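Local coordinates for protein translation initiation factor eIF-2B (PDB 1VB5) that probably catalyses the exchange of GDP for GTP on initiation factor 2, as a regulatory subunit of the archaeal factor aIF2B, at residues I48-R52 / A69-T75; F32-A36 / L81-L86; A25-A29 / F88-M92; K57-S61 / V232-E236. The contacts are given in a common frame with arbitrary orientation. Numbering follows the deposited sequence.

Contact 1. Residues I48-R52 / A69-T75; sequences IMELR and ARFIPVT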
loop_
_atom_site.group_PDB
_atom_site.type_symbol
_atom_site.label_atom_id
_atom_site.label_comp_id
_atom_site.label_asym_id
_atom_site.label_seq_id
_atom_site.Cartn_x
_atom_site.Cartn_y
_atom_site.Cartn_z
ATOM N N ILE B 48 -4.056 12.591 -38.842
ATOM C CA ILE B 48 -3.201 13.053 -37.758
ATOM C C ILE B 48 -4.060 13.627 -36.630
ATOM O O ILE B 48 -3.745 13.471 -35.451
ATOM C CB ILE B 48 -2.202 14.122 -38.258
ATOM C CG1 ILE B 48 -1.297 13.512 -39.335
ATOM C CG2 ILE B 48 -1.357 14.637 -37.103
ATOM C CD1 ILE B 48 -0.312 14.487 -39.947
ATOM N N MET B 49 -5.151 14.286 -37.004
ATOM C CA MET B 49 -6.066 14.869 -36.029
ATOM C C MET B 49 -6.714 13.757 -35.214
ATOM O O MET B 49 -6.868 13.869 -33.999
ATOM C CB MET B 49 -7.155 15.673 -36.742
ATOM C CG MET B 49 -6.653 16.913 -37.453
ATOM S SD MET B 49 -6.314 18.260 -36.313
ATOM C CE MET B 49 -7.776 19.275 -36.576
ATOM N N GLU B 50 -7.090 12.682 -35.897
ATOM C CA GLU B 50 -7.726 11.550 -35.244
ATOM C C GLU B 50 -6.739 10.782 -34.370
ATOM O O GLU B 50 -7.077 10.378 -33.259
ATOM C CB GLU B 50 -8.341 10.611 -36.289
ATOM C CG GLU B 50 -9.115 9.443 -35.688
ATOM C CD GLU B 50 -9.912 8.666 -36.723
ATOM O OE1 GLU B 50 -9.298 8.093 -37.649
ATOM O OE2 GLU B 50 -11.158 8.628 -36.608
ATOM N N LEU B 51 -5.522 10.579 -34.869
ATOM C CA LEU B 51 -4.515 9.856 -34.102
ATOM C C LEU B 51 -4.118 10.666 -32.868
ATOM O O LEU B 51 -3.836 10.101 -31.813
ATOM C CB LEU B 51 -3.282 9.559 -34.962
ATOM C CG LEU B 51 -2.218 8.691 -34.282
ATOM C CD1 LEU B 51 -2.859 7.416 -33.749
ATOM C CD2 LEU B 51 -1.108 8.358 -35.268
ATOM N N ARG B 52 -4.093 11.989 -33.006
ATOM C CA ARG B 52 -3.762 12.865 -31.887
ATOM C C ARG B 52 -4.684 12.532 -30.718
ATOM O O ARG B 52 -4.250 12.424 -29.569
ATOM C CB ARG B 52 -3.980 14.331 -32.267
ATOM C CG ARG B 52 -2.759 15.065 -32.783
ATOM C CD ARG B 52 -3.091 16.536 -32.983
ATOM N NE ARG B 52 -1.904 17.334 -33.272
ATOM C CZ ARG B 52 -1.909 18.656 -33.414
ATOM N NH1 ARG B 52 -3.040 19.337 -33.294
ATOM N NH2 ARG B 52 -0.778 19.298 -33.681
ATOM N N ALA B 69 1.359 14.359 -29.026
ATOM C CA ALA B 69 0.296 14.776 -29.934
ATOM C C ALA B 69 0.432 16.216 -30.425
ATOM O O ALA B 69 0.183 16.496 -31.596
ATOM C CB ALA B 69 -1.059 14.581 -29.269
ATOM N N ARG B 70 0.815 17.129 -29.537
ATOM C CA ARG B 70 0.977 18.527 -29.924
ATOM C C ARG B 70 2.272 18.747 -30.696
ATOM O O ARG B 70 2.413 19.739 -31.409
ATOM C CB ARG B 70 0.976 19.444 -28.696
ATOM C CG ARG B 70 -0.298 19.408 -27.869
ATOM C CD ARG B 70 -1.538 19.588 -28.726
ATOM N NE ARG B 70 -2.729 19.772 -27.902
ATOM C CZ ARG B 70 -3.972 19.566 -28.323
ATOM N NH1 ARG B 70 -4.196 19.160 -29.567
ATOM N NH2 ARG B 70 -4.991 19.770 -27.499
ATOM N N PHE B 71 3.218 17.828 -30.541
ATOM C CA PHE B 71 4.498 17.933 -31.227
ATOM C C PHE B 71 4.349 17.591 -32.709
ATOM O O PHE B 71 5.003 18.190 -33.563
ATOM C CB PHE B 71 5.518 16.993 -30.590
ATOM C CG PHE B 71 6.927 17.234 -31.049
ATOM C CD1 PHE B 71 7.652 18.320 -30.566
ATOM C CD2 PHE B 71 7.525 16.388 -31.979
ATOM C CE1 PHE B 71 8.958 18.562 -31.007
ATOM C CE2 PHE B 71 8.829 16.622 -32.425
ATOM C CZ PHE B 71 9.546 17.710 -31.938
ATOM N N ILE B 72 3.493 16.618 -33.005
ATOM C CA ILE B 72 3.256 16.208 -34.384
ATOM C C ILE B 72 2.335 17.226 -35.044
ATOM O O ILE B 72 1.193 17.404 -34.633
ATOM C CB ILE B 72 2.623 14.792 -34.453
ATOM C CG1 ILE B 72 3.707 13.721 -34.290
ATOM C CG2 ILE B 72 1.948 14.582 -35.804
ATOM C CD1 ILE B 72 4.628 13.925 -33.127
ATOM N N PRO B 73 2.830 17.914 -36.082
ATOM C CA PRO B 73 2.040 18.923 -36.791
ATOM C C PRO B 73 0.951 18.344 -37.676
ATOM O O PRO B 73 1.080 17.232 -38.190
ATOM C CB PRO B 73 3.093 19.660 -37.609
ATOM C CG PRO B 73 4.022 18.547 -37.989
ATOM C CD PRO B 73 4.177 17.796 -36.672
ATOM N N VAL B 74 -0.129 19.099 -37.837
ATOM C CA VAL B 74 -1.220 18.682 -38.703
ATOM C C VAL B 74 -0.763 19.177 -40.073
ATOM O O VAL B 74 -0.927 20.351 -40.414
ATOM C CB VAL B 74 -2.546 19.359 -38.304
ATOM C CG1 VAL B 74 -3.640 18.985 -39.292
ATOM C CG2 VAL B 74 -2.943 18.932 -36.895
ATOM N N THR B 75 -0.160 18.277 -40.840
ATOM C CA THR B 75 0.371 18.613 -42.155
ATOM C C THR B 75 0.039 17.529 -43.172
ATOM O O THR B 75 -0.377 16.428 -42.806
ATOM C CB THR B 75 1.902 18.758 -42.079
ATOM O OG1 THR B 75 2.427 19.113 -43.363
ATOM C CG2 THR B 75 2.526 17.446 -41.633
#
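Helix 63-71 ends against the flank of helix 41-58, and R52 hydrogen-bonds to carbonyls at that end. A69, whose CA lies 4.9 Å from the CA of R52, sets its CB 3.9 Å from R52 CG, while its carbonyl O receives a short hydrogen bond from R52 NE (2.8 Å), weak because bent (119°). R70 brings NH1 to within 3.9 Å of R52 NH1, two like charges side by side. At I72 the backbone leaves helical geometry (psi 117°), turning its carbonyl to the guanidinium: R52 NH2 donates to I72 O at 2.9 Å, and R52 NE adds a weak bond at 3.4 Å. The CG2 of I72 packs on I48 CG2 (3.6 Å). P73 O lies 3.5 Å from I48 CD1. V74 puts CG2 over one face of the guanidinium, 3.6 Å from R52 NH1, and 3.5 Å from M49 SD. T75 O approaches I48 CD1 (3.5 Å). One arginine thus supplies donors to carbonyls where a helix ends, holding the exit beside the apolar I48-I72 contact.

Contact 2. Residues F32-A36 / L81-L86; sequences FLTLA and LKSRAL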
loop_
_atom_site.group_PDB
_atom_site.type_symbol
_atom_site.label_atom_id
_atom_site.label_comp_id
_atom_site.label_asym_id
_atom_site.label_seq_id
_atom_site.Cartn_x
_atom_site.Cartn_y
_atom_site.Cartn_z
ATOM N N PHE B 32 2.511 7.253 -35.357
ATOM C CA PHE B 32 2.577 8.331 -36.336
ATOM C C PHE B 32 3.514 7.980 -37.491
ATOM O O PHE B 32 3.234 8.322 -38.634
ATOM C CB PHE B 32 3.011 9.644 -35.676
ATOM C CG PHE B 32 1.939 10.283 -34.837
ATOM C CD1 PHE B 32 1.884 10.066 -33.463
ATOM C CD2 PHE B 32 0.969 11.086 -35.426
ATOM C CE1 PHE B 32 0.878 10.642 -32.686
ATOM C CE2 PHE B 32 -0.041 11.666 -34.662
ATOM C CZ PHE B 32 -0.087 11.443 -33.287
ATOM N N LEU B 33 4.618 7.298 -37.189
ATOM C CA LEU B 33 5.571 6.887 -38.218
ATOM C C LEU B 33 4.901 5.895 -39.158
ATOM O O LEU B 33 5.193 5.858 -40.355
ATOM C CB LEU B 33 6.805 6.234 -37.589
ATOM C CG LEU B 33 7.829 7.172 -36.953
ATOM C CD1 LEU B 33 8.899 6.358 -36.241
ATOM C CD2 LEU B 33 8.450 8.048 -38.031
ATOM N N THR B 34 4.004 5.090 -38.596
ATOM C CA THR B 34 3.261 4.092 -39.351
ATOM C C THR B 34 2.232 4.785 -40.239
ATOM O O THR B 34 2.047 4.421 -41.398
ATOM C CB THR B 34 2.534 3.115 -38.398
ATOM O OG1 THR B 34 3.506 2.338 -37.685
ATOM C CG2 THR B 34 1.608 2.186 -39.173
ATOM N N LEU B 35 1.566 5.787 -39.680
ATOM C CA LEU B 35 0.560 6.544 -40.408
ATOM C C LEU B 35 1.158 7.131 -41.692
ATOM O O LEU B 35 0.497 7.183 -42.731
ATOM C CB LEU B 35 0.036 7.673 -39.519
ATOM C CG LEU B 35 -1.191 8.448 -39.995
ATOM C CD1 LEU B 35 -2.402 7.531 -39.987
ATOM C CD2 LEU B 35 -1.427 9.640 -39.083
ATOM N N ALA B 36 2.415 7.559 -41.610
ATOM C CA ALA B 36 3.119 8.156 -42.743
ATOM C C ALA B 36 3.447 7.174 -43.870
ATOM O O ALA B 36 3.802 7.592 -44.973
ATOM C CB ALA B 36 4.402 8.826 -42.255
ATOM N N LEU B 81 5.832 14.757 -41.213
ATOM C CA LEU B 81 5.247 13.896 -40.195
ATOM C C LEU B 81 6.299 12.934 -39.662
ATOM O O LEU B 81 6.505 12.830 -38.452
ATOM C CB LEU B 81 4.075 13.106 -40.783
ATOM C CG LEU B 81 3.427 12.038 -39.897
ATOM C CD1 LEU B 81 3.093 12.614 -38.528
ATOM C CD2 LEU B 81 2.175 11.516 -40.580
ATOM N N LYS B 82 6.966 12.235 -40.575
ATOM C CA LYS B 82 8.001 11.280 -40.210
ATOM C C LYS B 82 9.128 11.943 -39.438
ATOM O O LYS B 82 9.537 11.468 -38.375
ATOM C CB LYS B 82 8.579 10.613 -41.463
ATOM C CG LYS B 82 9.821 9.769 -41.184
ATOM C CD LYS B 82 10.369 9.106 -42.442
ATOM C CE LYS B 82 11.585 8.243 -42.118
ATOM N NZ LYS B 82 12.113 7.520 -43.312
ATOM N N SER B 83 9.635 13.044 -39.982
ATOM C CA SER B 83 10.736 13.762 -39.358
ATOM C C SER B 83 10.425 14.216 -37.929
ATOM O O SER B 83 11.272 14.120 -37.047
ATOM C CB SER B 83 11.122 14.970 -40.211
ATOM O OG SER B 83 12.284 15.592 -39.693
ATOM N N ARG B 84 9.216 14.716 -37.704
ATOM C CA ARG B 84 8.843 15.176 -36.374
ATOM C C ARG B 84 8.729 14.014 -35.388
ATOM O O ARG B 84 9.164 14.128 -34.242
ATOM C CB ARG B 84 7.530 15.960 -36.434
ATOM C CG ARG B 84 7.659 17.293 -37.174
ATOM C CD ARG B 84 8.477 18.303 -36.380
ATOM N NE ARG B 84 7.744 18.768 -35.204
ATOM C CZ ARG B 84 8.209 19.644 -34.317
ATOM N NH1 ARG B 84 9.422 20.167 -34.460
ATOM N NH2 ARG B 84 7.452 20.007 -33.287
ATOM N N ALA B 85 8.158 12.897 -35.828
ATOM C CA ALA B 85 8.020 11.744 -34.948
ATOM C C ALA B 85 9.396 11.235 -34.521
ATOM O O ALA B 85 9.618 10.927 -33.353
ATOM C CB ALA B 85 7.239 10.640 -35.642
ATOM N N LEU B 86 10.324 11.160 -35.470
ATOM C CA LEU B 86 11.672 10.692 -35.168
ATOM C C LEU B 86 12.410 11.665 -34.258
ATOM O O LEU B 86 13.259 11.256 -33.459
ATOM C CB LEU B 86 12.476 10.495 -36.457
ATOM C CG LEU B 86 12.004 9.401 -37.421
ATOM C CD1 LEU B 86 12.870 9.434 -38.683
ATOM C CD2 LEU B 86 12.092 8.034 -36.747
#
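Two antiparallel helices of the N-terminal helical domain, 21-38 and 78-106, meet here in plain apolar packing: their local axes approach to 8.8 Å at 162°, and L33 and K82 are the closest pair by CA, 5.4 Å. L33 makes the most of this closeness. In its m,t rotamer it reaches across the groove, setting CD2 3.6 Å from K82 O and 3.7 Å from A85 CB. L86 shares the m,t conformation. L81 takes the other common leucine form, t,p, and fits among F32, L35 and A36, with CD2 3.9 Å from A36 CB and 4.3 Å from L35 CD2, and CD1 4.1 Å from F32 CD2. F32 starts toward L81 but, with chi1 at -74°, carries its ring away to L51 and V55 of helix 41-58. The small residues A36 and A85 leave room for the leucines. K82, fully extended, leads its amine away from the partner helix. At the exposed margin, L33 CD1 and L86 CD2 close the seam at 3.6 Å.

Contact 3. Residues A25-A29 / F88-M92; sequences AKKGA and FLRRM
An antiparallel helix pair within a helical bundle is built here from two regular alpha-helical turns, A25-A29 of helix 21-38 and F88-M92 of helix 78-106. Their local axes approach to 10.3 Å at 163° (signed crossing angle -163°); K26 and L89 are in register, CA to CA 6.6 Å. Here M92 and L89 bridge the gap to A25, A29 and K26. M92, with chi angles of -64°, -167° and -43° (m,t,m), stretches toward A25 and puts SD 3.4 Å from A25 CB; its CE curls to 3.3 Å from K26 CG, K26 having chi1 at -66° (m) and the rest of its chain extended. L89, m,t, leaves its helix sideways and bends in, so that CD2 stands 3.8 Å from K26 CA. F88, chi1 t, turns the edge of its ring to A25, CE2 to CB 4.5 Å, and also packs on L68 and F71 of helix 63-71. No hydrogen bond joins the two segments. A29, one turn after A25, points toward the partner: A29 CB to L89 CD2 is 3.5 Å.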
loop_
_atom_site.group_PDB
_atom_site.type_symbol
_atom_site.label_atom_id
_atom_site.label_comp_id
_atom_site.label_asym_id
_atom_site.label_seq_id
_atom_site.Cartn_x
_atom_site.Cartn_y
_atom_site.Cartn_z
ATOM N N ALA B 25 5.150 6.284 -24.929
ATOM C CA ALA B 25 5.502 7.427 -25.756
ATOM C C ALA B 25 6.144 6.938 -27.053
ATOM O O ALA B 25 5.836 7.441 -28.133
ATOM C CB ALA B 25 6.460 8.343 -25.003
ATOM N N LYS B 26 7.026 5.949 -26.940
ATOM C CA LYS B 26 7.698 5.394 -28.108
ATOM C C LYS B 26 6.698 4.753 -29.063
ATOM O O LYS B 26 6.764 4.968 -30.271
ATOM C CB LYS B 26 8.742 4.360 -27.689
ATOM C CG LYS B 26 9.905 4.948 -26.922
ATOM C CD LYS B 26 10.970 3.906 -26.636
ATOM C CE LYS B 26 12.097 4.502 -25.807
ATOM N NZ LYS B 26 13.155 3.497 -25.506
ATOM N N LYS B 27 5.774 3.968 -28.520
ATOM C CA LYS B 27 4.762 3.310 -29.339
ATOM C C LYS B 27 3.878 4.360 -30.007
ATOM O O LYS B 27 3.445 4.184 -31.146
ATOM C CB LYS B 27 3.900 2.379 -28.481
ATOM C CG LYS B 27 4.682 1.292 -27.750
ATOM C CD LYS B 27 5.356 0.325 -28.713
ATOM C CE LYS B 27 4.336 -0.476 -29.511
ATOM N NZ LYS B 27 4.992 -1.502 -30.374
ATOM N N GLY B 28 3.611 5.446 -29.290
ATOM C CA GLY B 28 2.792 6.512 -29.839
ATOM C C GLY B 28 3.474 7.115 -31.054
ATOM O O GLY B 28 2.834 7.389 -32.071
ATOM N N ALA B 29 4.785 7.316 -30.945
ATOM C CA ALA B 29 5.569 7.874 -32.040
ATOM C C ALA B 29 5.562 6.881 -33.200
ATOM O O ALA B 29 5.479 7.274 -34.365
ATOM C CB ALA B 29 6.997 8.144 -31.585
ATOM N N PHE B 88 10.969 13.542 -31.948
ATOM C CA PHE B 88 10.403 13.383 -30.610
ATOM C C PHE B 88 11.157 12.235 -29.941
ATOM O O PHE B 88 11.608 12.350 -28.800
ATOM C CB PHE B 88 8.912 13.044 -30.681
ATOM C CG PHE B 88 8.208 13.128 -29.349
ATOM C CD1 PHE B 88 7.713 14.341 -28.884
ATOM C CD2 PHE B 88 8.081 12.001 -28.539
ATOM C CE1 PHE B 88 7.101 14.433 -27.628
ATOM C CE2 PHE B 88 7.473 12.082 -27.283
ATOM C CZ PHE B 88 6.984 13.300 -26.829
ATOM N N LEU B 89 11.308 11.132 -30.669
ATOM C CA LEU B 89 12.020 9.971 -30.150
ATOM C C LEU B 89 13.458 10.328 -29.781
ATOM O O LEU B 89 13.962 9.912 -28.735
ATOM C CB LEU B 89 12.005 8.834 -31.178
ATOM C CG LEU B 89 10.638 8.177 -31.407
ATOM C CD1 LEU B 89 10.735 7.119 -32.506
ATOM C CD2 LEU B 89 10.156 7.544 -30.113
ATOM N N ARG B 90 14.119 11.105 -30.634
ATOM C CA ARG B 90 15.493 11.505 -30.365
ATOM C C ARG B 90 15.552 12.366 -29.106
ATOM O O ARG B 90 16.477 12.241 -28.304
ATOM C CB ARG B 90 16.069 12.290 -31.545
ATOM C CG ARG B 90 17.560 12.564 -31.437
ATOM C CD ARG B 90 18.009 13.559 -32.503
ATOM N NE ARG B 90 17.369 14.860 -32.321
ATOM C CZ ARG B 90 17.541 15.636 -31.254
ATOM N NH1 ARG B 90 18.342 15.248 -30.266
ATOM N NH2 ARG B 90 16.900 16.794 -31.165
ATOM N N ARG B 91 14.566 13.244 -28.938
ATOM C CA ARG B 91 14.531 14.107 -27.762
ATOM C C ARG B 91 14.274 13.315 -26.480
ATOM O O ARG B 91 14.879 13.601 -25.450
ATOM C CB ARG B 91 13.472 15.202 -27.920
ATOM C CG ARG B 91 13.808 16.245 -28.979
ATOM C CD ARG B 91 12.847 17.423 -28.913
ATOM N NE ARG B 91 13.114 18.413 -29.956
ATOM C CZ ARG B 91 12.534 19.610 -30.018
ATOM N NH1 ARG B 91 11.654 19.971 -29.094
ATOM N NH2 ARG B 91 12.831 20.445 -31.006
ATOM N N MET B 92 13.389 12.321 -26.539
ATOM C CA MET B 92 13.103 11.508 -25.356
ATOM C C MET B 92 14.376 10.835 -24.872
ATOM O O MET B 92 14.719 10.909 -23.692
ATOM C CB MET B 92 12.066 10.420 -25.653
ATOM C CG MET B 92 10.690 10.915 -26.031
ATOM S SD MET B 92 9.450 9.586 -25.994
ATOM C CE MET B 92 10.304 8.254 -26.763
#

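Contact 4. Residues K57-S61 / V232-E236; sequences KVNPS and VMLME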
loop_
_atom_site.group_PDB
_atom_site.type_symbol
_atom_site.label_atom_id
_atom_site.label_comp_id
_atom_site.label_asym_id
_atom_site.label_seq_id
_atom_site.Cartn_x
_atom_site.Cartn_y
_atom_site.Cartn_z
ATOM N N LYS B 57 -6.078 9.209 -25.650
ATOM C CA LYS B 57 -7.091 8.371 -25.005
ATOM C C LYS B 57 -6.504 7.093 -24.413
ATOM O O LYS B 57 -7.085 6.502 -23.502
ATOM C CB LYS B 57 -8.198 7.989 -25.993
ATOM C CG LYS B 57 -9.135 9.120 -26.370
ATOM C CD LYS B 57 -10.198 8.624 -27.341
ATOM C CE LYS B 57 -11.070 9.761 -27.857
ATOM N NZ LYS B 57 -12.002 9.293 -28.928
ATOM N N VAL B 58 -5.360 6.660 -24.933
ATOM C CA VAL B 58 -4.721 5.451 -24.431
ATOM C C VAL B 58 -4.567 5.542 -22.913
ATOM O O VAL B 58 -4.854 4.586 -22.193
ATOM C CB VAL B 58 -3.338 5.248 -25.079
ATOM C CG1 VAL B 58 -2.625 4.061 -24.448
ATOM C CG2 VAL B 58 -3.506 5.027 -26.569
ATOM N N ASN B 59 -4.111 6.696 -22.434
ATOM C CA ASN B 59 -3.944 6.919 -21.002
ATOM C C ASN B 59 -3.904 8.415 -20.722
ATOM O O ASN B 59 -2.846 9.042 -20.780
ATOM C CB ASN B 59 -2.657 6.271 -20.491
ATOM C CG ASN B 59 -2.563 6.296 -18.973
ATOM O OD1 ASN B 59 -2.932 7.284 -18.335
ATOM N ND2 ASN B 59 -2.059 5.215 -18.389
ATOM N N PRO B 60 -5.070 9.010 -20.420
ATOM C CA PRO B 60 -5.167 10.444 -20.130
ATOM C C PRO B 60 -4.342 10.878 -18.915
ATOM O O PRO B 60 -4.258 12.069 -18.619
ATOM C CB PRO B 60 -6.665 10.653 -19.915
ATOM C CG PRO B 60 -7.282 9.594 -20.785
ATOM C CD PRO B 60 -6.408 8.399 -20.495
ATOM N N SER B 61 -3.740 9.915 -18.216
ATOM C CA SER B 61 -2.920 10.221 -17.041
ATOM C C SER B 61 -1.457 10.475 -17.408
ATOM O O SER B 61 -0.670 10.910 -16.569
ATOM C CB SER B 61 -2.985 9.074 -16.020
ATOM O OG SER B 61 -4.284 8.927 -15.467
ATOM N N VAL B 232 -7.421 16.383 -13.272
ATOM C CA VAL B 232 -6.768 15.183 -13.783
ATOM C C VAL B 232 -7.681 13.957 -13.826
ATOM O O VAL B 232 -8.496 13.744 -12.926
ATOM C CB VAL B 232 -5.524 14.835 -12.940
ATOM C CG1 VAL B 232 -4.941 13.500 -13.388
ATOM C CG2 VAL B 232 -4.488 15.937 -13.075
ATOM N N MET B 233 -7.537 13.167 -14.888
ATOM C CA MET B 233 -8.303 11.935 -15.068
ATOM C C MET B 233 -7.399 10.775 -14.655
ATOM O O MET B 233 -6.322 10.592 -15.229
ATOM C CB MET B 233 -8.694 11.743 -16.538
ATOM C CG MET B 233 -9.774 12.675 -17.061
ATOM S SD MET B 233 -10.003 12.492 -18.862
ATOM C CE MET B 233 -11.004 10.983 -18.953
ATOM N N LEU B 234 -7.825 9.998 -13.662
ATOM C CA LEU B 234 -7.039 8.856 -13.199
ATOM C C LEU B 234 -7.608 7.577 -13.810
ATOM O O LEU B 234 -8.709 7.142 -13.458
ATOM C CB LEU B 234 -7.072 8.780 -11.671
ATOM C CG LEU B 234 -6.589 10.042 -10.945
ATOM C CD1 LEU B 234 -6.764 9.873 -9.442
ATOM C CD2 LEU B 234 -5.131 10.315 -11.295
ATOM N N MET B 235 -6.848 6.987 -14.730
ATOM C CA MET B 235 -7.259 5.775 -15.434
ATOM C C MET B 235 -7.473 4.571 -14.515
ATOM O O MET B 235 -6.786 4.407 -13.505
ATOM C CB MET B 235 -6.229 5.436 -16.523
ATOM C CG MET B 235 -6.654 4.319 -17.469
ATOM S SD MET B 235 -5.521 4.096 -18.870
ATOM C CE MET B 235 -4.409 2.827 -18.239
ATOM N N GLU B 236 -8.429 3.726 -14.886
ATOM C CA GLU B 236 -8.762 2.540 -14.106
ATOM C C GLU B 236 -8.928 1.309 -15.010
ATOM O O GLU B 236 -9.347 1.433 -16.163
ATOM C CB GLU B 236 -10.065 2.795 -13.342
ATOM C CG GLU B 236 -10.358 1.796 -12.244
ATOM C CD GLU B 236 -11.716 2.011 -11.588
ATOM O OE1 GLU B 236 -12.139 3.180 -11.446
ATOM O OE2 GLU B 236 -12.349 1.004 -11.203
HETATM O O HOH W 1 -6.161 13.666 -17.111
#
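Polar bonding in this loop-to-loop contact converges on one hydroxyl. S61 OG donates to M233 O at 2.6 Å and accepts from M235 N at 3.3 Å with a nearly straight N-H...O angle of 162°, so it serves a carbonyl and an amide two residues apart on an extended backbone. N59 OD1 accepts from S61 N at 2.8 Å, forming an Asx turn around P60, following helix 41-58. A water adds a further link, accepting from M233 N at 2.7 Å and donating to P60 O at 2.9 Å. M233 therefore has both backbone polar groups engaged. The carbonyl of V58, 3.4 Å from M235 SD, takes its hydrogen bond from K14 NZ. Around this polar core, two methionines pack against residues 58-60: M233 SD sits 4.0 Å from P60 CB, and M235 CE reaches N59 ND2 at 3.4 Å. N59, S61, L234 and M235 all touch F251 of strand 251-254, and M235 bonds through its backbone to L250; L234 also packs on L173 of the second subunit. The contact thus ties the N-terminal helical region to the loop before strand 240-241, beside the three-stranded antiparallel sheet.

Contacts 1, 2 and 3 form a continuous patch of the helical region. Contacts 2 and 3 are successive parts of one interface between helices 21-38 and 78-106, their centres 10 Å apart, with L33 CD1 4.2 Å from L89 CD1 where they join. Contact 1, centred 10 Å from contact 2 and 14 Å from contact 3, brings in helices 41-58 and 63-71: F71 O probably accepts a hydrogen bond from R84 NH2 (3.1 Å), I72 CG2 packs on L81 CD1 (3.6 Å), and F71 CG meets F88 CD1 (3.7 Å). Contact 4 stands apart, its centre 19 Å from those of contacts 1 and 3 and 24 Å from that of contact 2. It shares helix 41-58 with contact 1 but links it to a segment far along the chain.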